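Local coordinates for ribosome inactivating type 1 protein (PDB 3MVG) that belongs to the type 1, single-chain class of plant ribosome-inactivating proteins, at residues 14-19 with 170-175; 155-160 with 196-201; 110-113 with 118-121; 63-68 with 73-78. All coordinates share one frame; numbering follows the deposited sequence.

Contact 1: 14-19 with 170-175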
loop_
_atom_site.group_PDB
_atom_site.type_symbol
_atom_site.label_atom_id
_atom_site.label_comp_id
_atom_site.label_asym_id
_atom_site.label_seq_id
_atom_site.Cartn_x
_atom_site.Cartn_y
_atom_site.Cartn_z
ATOM N N ARG A 14 -5.801 8.318 -4.329
ATOM C CA ARG A 14 -5.965 9.167 -3.159
ATOM C C ARG A 14 -7.402 9.181 -2.643
ATOM O O ARG A 14 -7.622 9.066 -1.440
ATOM C CB ARG A 14 -5.502 10.584 -3.515
ATOM C CG ARG A 14 -5.150 11.486 -2.346
ATOM C CD ARG A 14 -4.514 12.754 -2.926
ATOM N NE ARG A 14 -3.912 13.640 -1.933
ATOM C CZ ARG A 14 -4.482 14.747 -1.464
ATOM N NH1 ARG A 14 -3.843 15.485 -0.568
ATOM N NH2 ARG A 14 -5.689 15.117 -1.883
ATOM N N SER A 15 -8.387 9.302 -3.534
ATOM C CA SER A 15 -9.780 9.359 -3.090
ATOM C C SER A 15 -10.250 8.034 -2.484
ATOM O O SER A 15 -10.993 8.031 -1.499
ATOM C CB SER A 15 -10.743 9.841 -4.184
ATOM O OG SER A 15 -10.942 8.877 -5.210
ATOM N N TYR A 16 -9.801 6.922 -3.054
ATOM C CA TYR A 16 -10.156 5.615 -2.515
ATOM C C TYR A 16 -9.498 5.422 -1.145
ATOM O O TYR A 16 -10.147 5.010 -0.183
ATOM C CB TYR A 16 -9.769 4.509 -3.496
ATOM C CG TYR A 16 -10.118 3.133 -2.984
ATOM C CD1 TYR A 16 -11.443 2.714 -2.893
ATOM C CD2 TYR A 16 -9.122 2.260 -2.573
ATOM C CE1 TYR A 16 -11.762 1.442 -2.404
ATOM C CE2 TYR A 16 -9.425 0.992 -2.088
ATOM C CZ TYR A 16 -10.741 0.594 -2.013
ATOM O OH TYR A 16 -11.011 -0.672 -1.525
ATOM N N SER A 17 -8.218 5.749 -1.040
ATOM C CA SER A 17 -7.520 5.627 0.237
ATOM C C SER A 17 -8.075 6.575 1.299
ATOM O O SER A 17 -8.167 6.197 2.474
ATOM C CB SER A 17 -6.034 5.851 0.039
ATOM O OG SER A 17 -5.487 4.774 -0.682
ATOM N N ASP A 18 -8.450 7.793 0.908
ATOM C CA ASP A 18 -9.067 8.726 1.845
ATOM C C ASP A 18 -10.386 8.181 2.379
ATOM O O ASP A 18 -10.678 8.296 3.573
ATOM C CB ASP A 18 -9.295 10.094 1.184
ATOM C CG ASP A 18 -8.017 10.932 1.072
ATOM O OD1 ASP A 18 -6.977 10.572 1.657
ATOM O OD2 ASP A 18 -8.061 11.978 0.391
ATOM N N PHE A 19 -11.193 7.609 1.489
ATOM C CA PHE A 19 -12.434 6.957 1.883
ATOM C C PHE A 19 -12.186 5.880 2.947
ATOM O O PHE A 19 -12.808 5.888 3.998
ATOM C CB PHE A 19 -13.140 6.391 0.642
ATOM C CG PHE A 19 -14.093 5.260 0.934
ATOM C CD1 PHE A 19 -15.195 5.448 1.760
ATOM C CD2 PHE A 19 -13.903 4.017 0.363
ATOM C CE1 PHE A 19 -16.086 4.406 2.033
ATOM C CE2 PHE A 19 -14.788 2.968 0.625
ATOM C CZ PHE A 19 -15.881 3.167 1.463
ATOM N N GLN A 170 -3.772 -1.934 -0.946
ATOM C CA GLN A 170 -2.646 -1.733 -1.863
ATOM C C GLN A 170 -2.889 -2.341 -3.246
ATOM O O GLN A 170 -2.564 -1.719 -4.275
ATOM C CB GLN A 170 -1.379 -2.333 -1.249
ATOM C CG GLN A 170 -0.202 -2.376 -2.178
ATOM C CD GLN A 170 0.614 -1.129 -2.108
ATOM O OE1 GLN A 170 0.142 -0.030 -2.402
ATOM N NE2 GLN A 170 1.848 -1.282 -1.699
ATOM N N ARG A 171 -3.443 -3.553 -3.265
ATOM C CA ARG A 171 -3.775 -4.236 -4.513
ATOM C C ARG A 171 -4.716 -3.367 -5.341
ATOM O O ARG A 171 -4.535 -3.221 -6.554
ATOM C CB ARG A 171 -4.433 -5.594 -4.242
ATOM C CG ARG A 171 -3.667 -6.522 -3.309
ATOM C CD ARG A 171 -2.209 -6.618 -3.701
ATOM N NE ARG A 171 -1.584 -7.857 -3.238
ATOM C CZ ARG A 171 -0.897 -7.977 -2.108
ATOM N NH1 ARG A 171 -0.752 -6.936 -1.299
ATOM N NH2 ARG A 171 -0.357 -9.145 -1.783
ATOM N N VAL A 172 -5.713 -2.788 -4.675
ATOM C CA VAL A 172 -6.700 -1.932 -5.327
ATOM C C VAL A 172 -6.043 -0.657 -5.851
ATOM O O VAL A 172 -6.195 -0.307 -7.024
ATOM C CB VAL A 172 -7.880 -1.596 -4.375
ATOM C CG1 VAL A 172 -8.917 -0.741 -5.085
ATOM C CG2 VAL A 172 -8.528 -2.871 -3.868
ATOM N N THR A 173 -5.293 0.045 -5.011
ATOM C CA THR A 173 -4.716 1.309 -5.470
ATOM C C THR A 173 -3.650 1.104 -6.545
ATOM O O THR A 173 -3.505 1.961 -7.416
ATOM C CB THR A 173 -4.206 2.181 -4.315
ATOM O OG1 THR A 173 -3.208 1.466 -3.601
ATOM C CG2 THR A 173 -5.347 2.534 -3.362
ATOM N N ASN A 174 -2.962 -0.034 -6.539
ATOM C CA ASN A 174 -2.012 -0.351 -7.617
ATOM C C ASN A 174 -2.680 -0.504 -8.985
ATOM O O ASN A 174 -2.013 -0.535 -10.022
ATOM C CB ASN A 174 -1.280 -1.649 -7.312
ATOM C CG ASN A 174 -0.257 -1.518 -6.189
ATOM O OD1 ASN A 174 0.041 -0.425 -5.714
ATOM N ND2 ASN A 174 0.262 -2.654 -5.746
ATOM N N ASN A 175 -4.000 -0.632 -8.976
ATOM C CA ASN A 175 -4.755 -0.813 -10.202
ATOM C C ASN A 175 -5.651 0.362 -10.556
ATOM O O ASN A 175 -6.436 0.275 -11.496
ATOM C CB ASN A 175 -5.500 -2.138 -10.136
ATOM C CG ASN A 175 -4.579 -3.291 -10.389
ATOM O OD1 ASN A 175 -4.011 -3.399 -11.479
ATOM N ND2 ASN A 175 -4.367 -4.136 -9.382
#
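Tyr-16 and Val-172 form the apolar centre of a buried helix-helix packing in the ribosome-inactivating protein fold, where helix 13-27 meets helix 166-173 across some 150 residues of chain. The apolar contacts gather round the phenol ring. CG1 of Val-172 sits over one ring face, 4.0 Å from the centroid of the Tyr-16 ring and 30° off its normal, a CH-pi contact displaced toward the CE2 side; there CG1 of Val-172 lies 3.5 Å from CE2 of Tyr-16. The other branch, CG2 of Val-172, passes 4.1 Å from OH of Tyr-16. A fully anti chi1 (-180°, CG opposite the backbone N) carries the ring out toward helix 166-173, and the valine side chain crosses it at about a right angle. Thr-173 takes the edge instead of the face, its methyl CG2 lying near the ring plane at 3.9 Å from CD2 of Tyr-16.

Polar bonds tie Tyr-16 and Ser-17 to their surroundings. The phenol hydroxyl of Tyr-16 is hydrogen-bonded to Leu-158 O on helix 146-164, which also packs against Val-172, and OG of Ser-17 is hydrogen-bonded to OE1 of Glu-169. The dimer interface lies close by: Arg-14, which takes part in it, pairs through NE with OD2 of Asp-18 of the second subunit. Beside the aromatic contact, the CG2 methyl of Thr-173 rests 3.5 Å from OG of Ser-17.

Contact 2: 155-160 with 196-201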
loop_
_atom_site.group_PDB
_atom_site.type_symbol
_atom_site.label_atom_id
_atom_site.label_comp_id
_atom_site.label_asym_id
_atom_site.label_seq_id
_atom_site.Cartn_x
_atom_site.Cartn_y
_atom_site.Cartn_z
ATOM N N LEU A 155 -18.289 -6.093 -2.846
ATOM C CA LEU A 155 -18.356 -4.938 -1.937
ATOM C C LEU A 155 -17.728 -5.205 -0.576
ATOM O O LEU A 155 -17.030 -4.350 -0.046
ATOM C CB LEU A 155 -19.792 -4.445 -1.787
ATOM C CG LEU A 155 -20.390 -3.921 -3.095
ATOM C CD1 LEU A 155 -21.843 -3.525 -2.912
ATOM C CD2 LEU A 155 -19.580 -2.774 -3.708
ATOM N N ILE A 156 -17.965 -6.392 -0.020
ATOM C CA ILE A 156 -17.342 -6.768 1.241
ATOM C C ILE A 156 -15.820 -6.714 1.124
ATOM O O ILE A 156 -15.140 -6.166 1.999
ATOM C CB ILE A 156 -17.836 -8.144 1.728
ATOM C CG1 ILE A 156 -19.291 -8.028 2.200
ATOM C CG2 ILE A 156 -16.925 -8.681 2.839
ATOM C CD1 ILE A 156 -20.026 -9.355 2.338
ATOM N N GLN A 157 -15.276 -7.248 0.045
ATOM C CA GLN A 157 -13.831 -7.223 -0.111
ATOM C C GLN A 157 -13.273 -5.822 -0.309
ATOM O O GLN A 157 -12.214 -5.506 0.218
ATOM C CB GLN A 157 -13.381 -8.157 -1.218
ATOM C CG GLN A 157 -13.574 -9.615 -0.875
ATOM C CD GLN A 157 -13.070 -10.504 -1.968
ATOM O OE1 GLN A 157 -11.968 -11.052 -1.886
ATOM N NE2 GLN A 157 -13.854 -10.629 -3.025
ATOM N N LEU A 158 -13.986 -4.976 -1.048
ATOM C CA LEU A 158 -13.486 -3.639 -1.370
ATOM C C LEU A 158 -13.799 -2.586 -0.318
ATOM O O LEU A 158 -13.296 -1.456 -0.412
ATOM C CB LEU A 158 -13.957 -3.200 -2.761
ATOM C CG LEU A 158 -13.430 -4.078 -3.897
ATOM C CD1 LEU A 158 -14.045 -3.647 -5.214
ATOM C CD2 LEU A 158 -11.920 -3.994 -3.973
ATOM N N VAL A 159 -14.601 -2.944 0.684
ATOM C CA VAL A 159 -14.920 -2.040 1.783
ATOM C C VAL A 159 -14.420 -2.624 3.108
ATOM O O VAL A 159 -13.535 -2.044 3.733
ATOM C CB VAL A 159 -16.439 -1.719 1.834
ATOM C CG1 VAL A 159 -16.767 -0.891 3.052
ATOM C CG2 VAL A 159 -16.865 -0.991 0.557
ATOM N N SER A 160 -14.959 -3.771 3.528
ATOM C CA SER A 160 -14.576 -4.368 4.818
ATOM C C SER A 160 -13.152 -4.920 4.824
ATOM O O SER A 160 -12.386 -4.667 5.755
ATOM C CB SER A 160 -15.546 -5.479 5.204
ATOM O OG SER A 160 -16.868 -4.989 5.353
ATOM N N ASP A 196 -6.297 -16.115 2.250
ATOM C CA ASP A 196 -5.805 -16.620 3.530
ATOM C C ASP A 196 -5.628 -15.491 4.535
ATOM O O ASP A 196 -5.853 -15.670 5.729
ATOM C CB ASP A 196 -4.512 -17.411 3.360
ATOM C CG ASP A 196 -4.310 -18.418 4.464
ATOM O OD1 ASP A 196 -3.155 -18.608 4.876
ATOM O OD2 ASP A 196 -5.311 -19.016 4.928
ATOM N N LEU A 197 -5.257 -14.317 4.041
ATOM C CA LEU A 197 -5.174 -13.152 4.889
ATOM C C LEU A 197 -6.556 -12.828 5.481
ATOM O O LEU A 197 -6.712 -12.684 6.698
ATOM C CB LEU A 197 -4.616 -11.992 4.077
ATOM C CG LEU A 197 -4.205 -10.755 4.850
ATOM C CD1 LEU A 197 -3.092 -11.069 5.854
ATOM C CD2 LEU A 197 -3.760 -9.693 3.858
ATOM N N GLN A 198 -7.569 -12.777 4.616
ATOM C CA GLN A 198 -8.943 -12.531 5.045
ATOM C C GLN A 198 -9.386 -13.534 6.107
ATOM O O GLN A 198 -9.984 -13.159 7.112
ATOM C CB GLN A 198 -9.908 -12.589 3.855
ATOM C CG GLN A 198 -9.691 -11.508 2.809
ATOM C CD GLN A 198 -10.498 -11.753 1.549
ATOM O OE1 GLN A 198 -11.177 -12.771 1.415
ATOM N NE2 GLN A 198 -10.431 -10.821 0.620
ATOM N N THR A 199 -9.086 -14.815 5.871
ATOM C CA THR A 199 -9.453 -15.908 6.785
ATOM C C THR A 199 -8.825 -15.758 8.173
ATOM O O THR A 199 -9.387 -16.217 9.169
ATOM C CB THR A 199 -9.030 -17.276 6.171
ATOM O OG1 THR A 199 -9.610 -17.420 4.868
ATOM C CG2 THR A 199 -9.432 -18.458 7.048
ATOM N N ASN A 200 -7.665 -15.108 8.228
ATOM C CA ASN A 200 -6.884 -15.021 9.455
ATOM C C ASN A 200 -7.012 -13.716 10.226
ATOM O O ASN A 200 -6.223 -13.456 11.137
ATOM C CB ASN A 200 -5.418 -15.341 9.162
ATOM C CG ASN A 200 -5.167 -16.826 9.100
ATOM O OD1 ASN A 200 -5.051 -17.486 10.140
ATOM N ND2 ASN A 200 -5.131 -17.375 7.893
ATOM N N TRP A 201 -8.020 -12.914 9.894
ATOM C CA TRP A 201 -8.179 -11.622 10.551
ATOM C C TRP A 201 -8.384 -11.730 12.056
ATOM O O TRP A 201 -7.717 -11.032 12.816
ATOM C CB TRP A 201 -9.306 -10.822 9.916
ATOM C CG TRP A 201 -9.470 -9.461 10.526
ATOM C CD1 TRP A 201 -8.542 -8.448 10.556
ATOM C CD2 TRP A 201 -10.625 -8.971 11.209
ATOM N NE1 TRP A 201 -9.067 -7.355 11.203
ATOM C CE2 TRP A 201 -10.341 -7.651 11.613
ATOM C CE3 TRP A 201 -11.882 -9.516 11.499
ATOM C CZ2 TRP A 201 -11.271 -6.866 12.288
ATOM C CZ3 TRP A 201 -12.799 -8.743 12.170
ATOM C CH2 TRP A 201 -12.495 -7.425 12.560
#
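Gln-198 brings the N-H edge of its amide up to the carbonyl oxygen of Gln-157, with NE2 of Gln-198 donating to OE1 of Gln-157 at 2.9 Å. The bond is nearly straight, 177° at the hydrogen. It lies in both relevant planes: NE2 of Gln-198 approaches in the carbonyl plane of Gln-157, on a lone pair of OE1, and OE1 in turn lies in the amide plane of Gln-198. Because the amides stand 81° apart, they meet edge-on and nearly perpendicular and do not stack. The same NE2 of Gln-198 is 3.7 Å from CG of Gln-157, so the donor also rests against the aliphatic stem of its partner.

Both side chains leave their helices alike, CG beside the backbone N (chi1 -69° for Gln-157) and the chain extended beyond CG. Together they bridge the 8.9 Å between the CA atoms of Gln-157 and Gln-198, with Gln-198 reaching across and Gln-157 coming in from the side. The remaining amide atoms are also engaged: NE2 of Gln-157 donates to Ile-153 O one turn back, and OE1 of Gln-198 accepts from NH1 of Arg-119. Tyr-108 packs against both glutamines. Every polar atom of the two buried amides therefore has a partner, and their rotation is probably fixed. The Gln-157 to Gln-198 amide bond joins helix 146-164, with its wider pi-type turn at 157-160, to helix 192-199 in the helical core of the ribosome-inactivating protein fold.

Contact 3: 110-113 with 118-121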
loop_
_atom_site.group_PDB
_atom_site.type_symbol
_atom_site.label_atom_id
_atom_site.label_comp_id
_atom_site.label_asym_id
_atom_site.label_seq_id
_atom_site.Cartn_x
_atom_site.Cartn_y
_atom_site.Cartn_z
ATOM N N ALA A 110 -21.294 -19.137 2.544
ATOM C CA ALA A 110 -22.683 -18.903 2.149
ATOM C C ALA A 110 -22.766 -18.046 0.886
ATOM O O ALA A 110 -23.518 -18.357 -0.039
ATOM C CB ALA A 110 -23.448 -18.245 3.269
ATOM N N LEU A 111 -21.997 -16.957 0.843
ATOM C CA LEU A 111 -22.043 -16.064 -0.318
ATOM C C LEU A 111 -21.615 -16.767 -1.597
ATOM O O LEU A 111 -22.256 -16.611 -2.637
ATOM C CB LEU A 111 -21.175 -14.826 -0.089
ATOM C CG LEU A 111 -21.643 -13.845 0.980
ATOM C CD1 LEU A 111 -20.511 -12.876 1.304
ATOM C CD2 LEU A 111 -22.881 -13.089 0.526
ATOM N N GLN A 112 -20.523 -17.528 -1.520
ATOM C CA GLN A 112 -20.007 -18.238 -2.691
ATOM C C GLN A 112 -20.952 -19.330 -3.188
ATOM O O GLN A 112 -21.070 -19.557 -4.392
ATOM C CB GLN A 112 -18.602 -18.784 -2.425
ATOM C CG GLN A 112 -17.597 -17.636 -2.352
ATOM C CD GLN A 112 -16.208 -18.014 -1.861
ATOM O OE1 GLN A 112 -15.270 -17.249 -2.044
ATOM N NE2 GLN A 112 -16.072 -19.169 -1.215
ATOM N N ASN A 113 -21.634 -19.984 -2.256
ATOM C CA ASN A 113 -22.651 -20.955 -2.625
ATOM C C ASN A 113 -23.785 -20.300 -3.411
ATOM O O ASN A 113 -24.173 -20.790 -4.474
ATOM C CB ASN A 113 -23.197 -21.659 -1.387
ATOM C CG ASN A 113 -24.279 -22.664 -1.724
ATOM O OD1 ASN A 113 -24.012 -23.696 -2.346
ATOM N ND2 ASN A 113 -25.507 -22.363 -1.326
ATOM N N ASN A 118 -16.611 -19.028 -6.651
ATOM C CA ASN A 118 -15.628 -18.714 -5.635
ATOM C C ASN A 118 -15.036 -17.335 -5.914
ATOM O O ASN A 118 -14.903 -16.932 -7.069
ATOM C CB ASN A 118 -14.571 -19.815 -5.635
ATOM C CG ASN A 118 -13.216 -19.330 -5.238
ATOM O OD1 ASN A 118 -12.981 -18.947 -4.097
ATOM N ND2 ASN A 118 -12.293 -19.385 -6.178
ATOM N N ARG A 119 -14.689 -16.603 -4.860
ATOM C CA ARG A 119 -14.187 -15.246 -5.061
ATOM C C ARG A 119 -12.815 -15.180 -5.746
ATOM O O ARG A 119 -12.441 -14.130 -6.270
ATOM C CB ARG A 119 -14.248 -14.427 -3.775
ATOM C CG ARG A 119 -13.265 -14.801 -2.694
ATOM C CD ARG A 119 -13.763 -14.206 -1.400
ATOM N NE ARG A 119 -12.877 -14.375 -0.253
ATOM C CZ ARG A 119 -12.802 -15.472 0.496
ATOM N NH1 ARG A 119 -11.990 -15.489 1.541
ATOM N NH2 ARG A 119 -13.511 -16.553 0.198
ATOM N N GLU A 120 -12.097 -16.302 -5.801
ATOM C CA GLU A 120 -10.878 -16.391 -6.611
ATOM C C GLU A 120 -11.162 -16.123 -8.087
ATOM O O GLU A 120 -10.249 -15.800 -8.845
ATOM C CB GLU A 120 -10.202 -17.762 -6.466
ATOM C CG GLU A 120 -9.422 -17.959 -5.183
ATOM C CD GLU A 120 -8.844 -19.356 -5.033
ATOM O OE1 GLU A 120 -8.237 -19.871 -5.998
ATOM O OE2 GLU A 120 -8.982 -19.931 -3.933
ATOM N N ASN A 121 -12.426 -16.263 -8.483
ATOM C CA ASN A 121 -12.832 -16.101 -9.881
ATOM C C ASN A 121 -13.672 -14.850 -10.157
ATOM O O ASN A 121 -14.310 -14.735 -11.206
ATOM C CB ASN A 121 -13.554 -17.370 -10.362
ATOM C CG ASN A 121 -12.711 -18.622 -10.174
ATOM O OD1 ASN A 121 -11.519 -18.634 -10.477
ATOM N ND2 ASN A 121 -13.328 -19.676 -9.658
HETATM O O HOH W 1 -13.315 -19.713 -0.087
#
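Of the residues from Ala-110 to Asn-113, it is Gln-112 that meets Asn-118 and Arg-119, linking helix 108-115 to the loop that follows it. Earlier in the segment, the backbone N of Ala-110 is hydrogen-bonded to OG of Ser-107, and Leu-111 packs on Ile-153 and Ile-156 of helix 146-164. Gln-112 points across to the returning chain, its CG 4.0 Å from CA of Asn-118. Its extended side chain delivers OE1 to two donors on one residue: the backbone N of Arg-119 at 2.9 Å and the guanidinium NH2 of Arg-119, also at 2.9 Å. They arrive from opposite faces of the amide plane, N displaced 51° from it and NH2 41°, so neither lies on a lone pair. The guanidinium reaches OE1 because CG of Arg-119 lies between its backbone N and carbonyl carbon (chi1 71°), which leads the extended side chain past OE1 of Gln-112, leaving CG of Arg-119 only 3.2 Å from that oxygen. OE1 meets the guanidinium at its edge, within the plane. Water 1 accepts from NE2 of Gln-112 at 3.0 Å and, weakly, from NH2 of Arg-119 at 3.2 Å.

NH1 of Arg-119 donates to OE1 of Gln-198, and Tyr-108 makes a cation-pi contact with the guanidinium. With one oxygen gripped from both sides, the amide is held against rotation, and its carbonyl is probably polarised by the arginine charge.

Contact 4: 63-68 with 73-78. With SO4 (sulfate ion), chain C.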
loop_
_atom_site.group_PDB
_atom_site.type_symbol
_atom_site.label_atom_id
_atom_site.label_comp_id
_atom_site.label_asym_id
_atom_site.label_seq_id
_atom_site.Cartn_x
_atom_site.Cartn_y
_atom_site.Cartn_z
ATOM N N THR A 63 -26.634 1.842 0.317
ATOM C CA THR A 63 -25.993 2.068 1.600
ATOM C C THR A 63 -25.732 0.751 2.288
ATOM O O THR A 63 -26.678 0.051 2.649
ATOM C CB THR A 63 -26.841 2.973 2.500
ATOM O OG1 THR A 63 -27.076 4.212 1.821
ATOM C CG2 THR A 63 -26.128 3.251 3.832
ATOM N N LEU A 64 -24.460 0.419 2.475
ATOM C CA LEU A 64 -24.105 -0.734 3.287
ATOM C C LEU A 64 -24.248 -0.383 4.758
ATOM O O LEU A 64 -23.948 0.746 5.168
ATOM C CB LEU A 64 -22.662 -1.153 3.032
ATOM C CG LEU A 64 -22.254 -1.535 1.611
ATOM C CD1 LEU A 64 -20.762 -1.825 1.576
ATOM C CD2 LEU A 64 -23.047 -2.740 1.129
ATOM N N VAL A 65 -24.711 -1.342 5.549
ATOM C CA VAL A 65 -24.729 -1.193 6.996
ATOM C C VAL A 65 -23.619 -2.070 7.539
ATOM O O VAL A 65 -23.615 -3.285 7.318
ATOM C CB VAL A 65 -26.086 -1.603 7.600
ATOM C CG1 VAL A 65 -26.103 -1.345 9.108
ATOM C CG2 VAL A 65 -27.227 -0.869 6.896
ATOM N N LEU A 66 -22.658 -1.449 8.214
ATOM C CA LEU A 66 -21.581 -2.186 8.849
ATOM C C LEU A 66 -21.795 -2.242 10.348
ATOM O O LEU A 66 -22.360 -1.329 10.949
ATOM C CB LEU A 66 -20.222 -1.555 8.532
ATOM C CG LEU A 66 -19.599 -1.960 7.190
ATOM C CD1 LEU A 66 -20.463 -1.522 6.010
ATOM C CD2 LEU A 66 -18.188 -1.396 7.075
ATOM N N ASN A 67 -21.358 -3.347 10.936
ATOM C CA ASN A 67 -21.238 -3.467 12.371
ATOM C C ASN A 67 -19.829 -2.983 12.719
ATOM O O ASN A 67 -18.841 -3.536 12.243
ATOM C CB ASN A 67 -21.448 -4.922 12.775
ATOM C CG ASN A 67 -21.371 -5.147 14.275
ATOM O OD1 ASN A 67 -21.115 -4.230 15.056
ATOM N ND2 ASN A 67 -21.604 -6.389 14.685
ATOM N N ARG A 68 -19.731 -1.929 13.521
ATOM C CA ARG A 68 -18.425 -1.408 13.913
ATOM C C ARG A 68 -17.584 -2.428 14.690
ATOM O O ARG A 68 -16.361 -2.368 14.664
ATOM C CB ARG A 68 -18.568 -0.133 14.746
ATOM C CG ARG A 68 -19.132 1.071 13.990
ATOM C CD ARG A 68 -19.388 2.281 14.903
ATOM N NE ARG A 68 -18.153 2.769 15.518
ATOM C CZ ARG A 68 -17.949 2.944 16.823
ATOM N NH1 ARG A 68 -18.907 2.722 17.718
ATOM N NH2 ARG A 68 -16.768 3.387 17.234
ATOM N N VAL A 73 -20.321 -6.208 6.835
ATOM C CA VAL A 73 -21.652 -5.877 6.327
ATOM C C VAL A 73 -22.720 -6.742 6.993
ATOM O O VAL A 73 -22.553 -7.963 7.070
ATOM C CB VAL A 73 -21.702 -6.060 4.787
ATOM C CG1 VAL A 73 -23.108 -5.853 4.252
ATOM C CG2 VAL A 73 -20.742 -5.100 4.098
ATOM N N VAL A 74 -23.805 -6.114 7.459
ATOM C CA VAL A 74 -24.949 -6.837 8.034
ATOM C C VAL A 74 -26.243 -6.637 7.235
ATOM O O VAL A 74 -27.202 -7.406 7.380
ATOM C CB VAL A 74 -25.206 -6.459 9.525
ATOM C CG1 VAL A 74 -23.966 -6.747 10.385
ATOM C CG2 VAL A 74 -25.654 -4.999 9.668
ATOM N N ALA A 75 -26.264 -5.620 6.377
ATOM C CA ALA A 75 -27.465 -5.242 5.639
ATOM C C ALA A 75 -27.086 -4.220 4.592
ATOM O O ALA A 75 -25.977 -3.684 4.612
ATOM C CB ALA A 75 -28.498 -4.654 6.585
ATOM N N TYR A 76 -27.997 -3.945 3.672
ATOM C CA TYR A 76 -27.814 -2.804 2.780
ATOM C C TYR A 76 -29.163 -2.200 2.441
ATOM O O TYR A 76 -30.190 -2.884 2.504
ATOM C CB TYR A 76 -27.012 -3.172 1.505
ATOM C CG TYR A 76 -27.768 -4.033 0.531
ATOM C CD1 TYR A 76 -27.692 -5.423 0.594
ATOM C CD2 TYR A 76 -28.573 -3.457 -0.455
ATOM C CE1 TYR A 76 -28.401 -6.219 -0.300
ATOM C CE2 TYR A 76 -29.292 -4.242 -1.345
ATOM C CZ TYR A 76 -29.205 -5.621 -1.262
ATOM O OH TYR A 76 -29.904 -6.431 -2.122
ATOM N N GLN A 77 -29.156 -0.921 2.077
ATOM C CA GLN A 77 -30.349 -0.247 1.572
ATOM C C GLN A 77 -30.223 0.033 0.084
ATOM O O GLN A 77 -29.163 0.463 -0.389
ATOM C CB GLN A 77 -30.572 1.067 2.307
ATOM C CG GLN A 77 -31.917 1.725 1.983
ATOM C CD GLN A 77 -32.059 3.105 2.573
ATOM O OE1 GLN A 77 -33.106 3.444 3.129
ATOM N NE2 GLN A 77 -31.016 3.913 2.454
ATOM N N ALA A 78 -31.309 -0.215 -0.645
ATOM C CA ALA A 78 -31.401 0.119 -2.063
ATOM C C ALA A 78 -32.805 0.610 -2.338
ATOM O O ALA A 78 -33.772 -0.055 -1.981
ATOM C CB ALA A 78 -31.103 -1.096 -2.915
HETATM S S SO4 C . -17.094 3.058 21.146
HETATM O O1 SO4 C . -18.445 3.001 20.739
HETATM O O2 SO4 C . -16.464 1.856 21.531
HETATM O O3 SO4 C . -16.305 3.488 20.096
HETATM O O4 SO4 C . -17.078 4.060 22.201
HETATM O O HOH W 2 -29.108 4.214 -0.258
#
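With chi1 of Val-65 at -176°, CG1 stands opposite the backbone N and meets CG2 of Val-74 at 3.7 Å, while CG2 of Val-65 turns to CB of Ala-75, 4.0 Å away. These side chains belong to a beta hairpin, strands 61-67 and 72-78, in the mixed sheet of the ribosome-inactivating protein fold. The strands run antiparallel, and Thr-63 with Gln-77 and Val-65 with Ala-75 are hydrogen-bonded pairs; N of Val-65 donates to O of Ala-75 at 2.8 Å. A beta bulge then shifts the register by one, pairing Leu-66 with Val-73 and leaving Val-74 as the extra residue. The N of Val-74 still donates to O of Val-65 at 2.8 Å.

Sheet faces differ in what they meet. Leu-64, Leu-66, Val-73 and Tyr-76 share one face, where CG2 of Val-73 touches CD1 of Leu-64 at 4.1 Å and where helix 146-164 packs, through Ile-156 and Val-159 among others. On the opposite face, Thr-63 and Gln-77 lie side by side, and water 2 joins OG1 of Thr-63 to NE2 of Gln-77, the latter by a weak bond. Tyr-95 packs on Val-65 and Ala-75 there and also touches Val-74.

Arg-68, just beyond the strand, has its guanidinium held by the backbone oxygens of Arg-26, Gln-47 and Ser-28. It also binds a sulfate ion, probably from the crystallisation liquor, edge-on with the sulfur in plane: NH1 of Arg-68 donates to sulfate O1 at 3.1 Å and NH2 of Arg-68 to O3 at 2.9 Å.

How the contacts relate
Contacts 1, 2 and 4 are buried, contact 3 only partly, and helix 146-164 runs through the set: it carries one segment of contact 2, packs on the hairpin of contact 4 and on Leu-111 and Arg-119 of contact 3, and accepts a hydrogen bond from contact 1. Contact 2, its centre about 6 Å from the centre of the chain, is the innermost and joins helices by amide polarity; contact 1, its centre about 14 Å from that point and beside the second subunit, joins helices by an aromatic face and methyls. Contacts 3 and 4 each close a short loop, one through a glutamine oxygen, the other by strand pairing. Arg-119 bridges contacts 2 and 3.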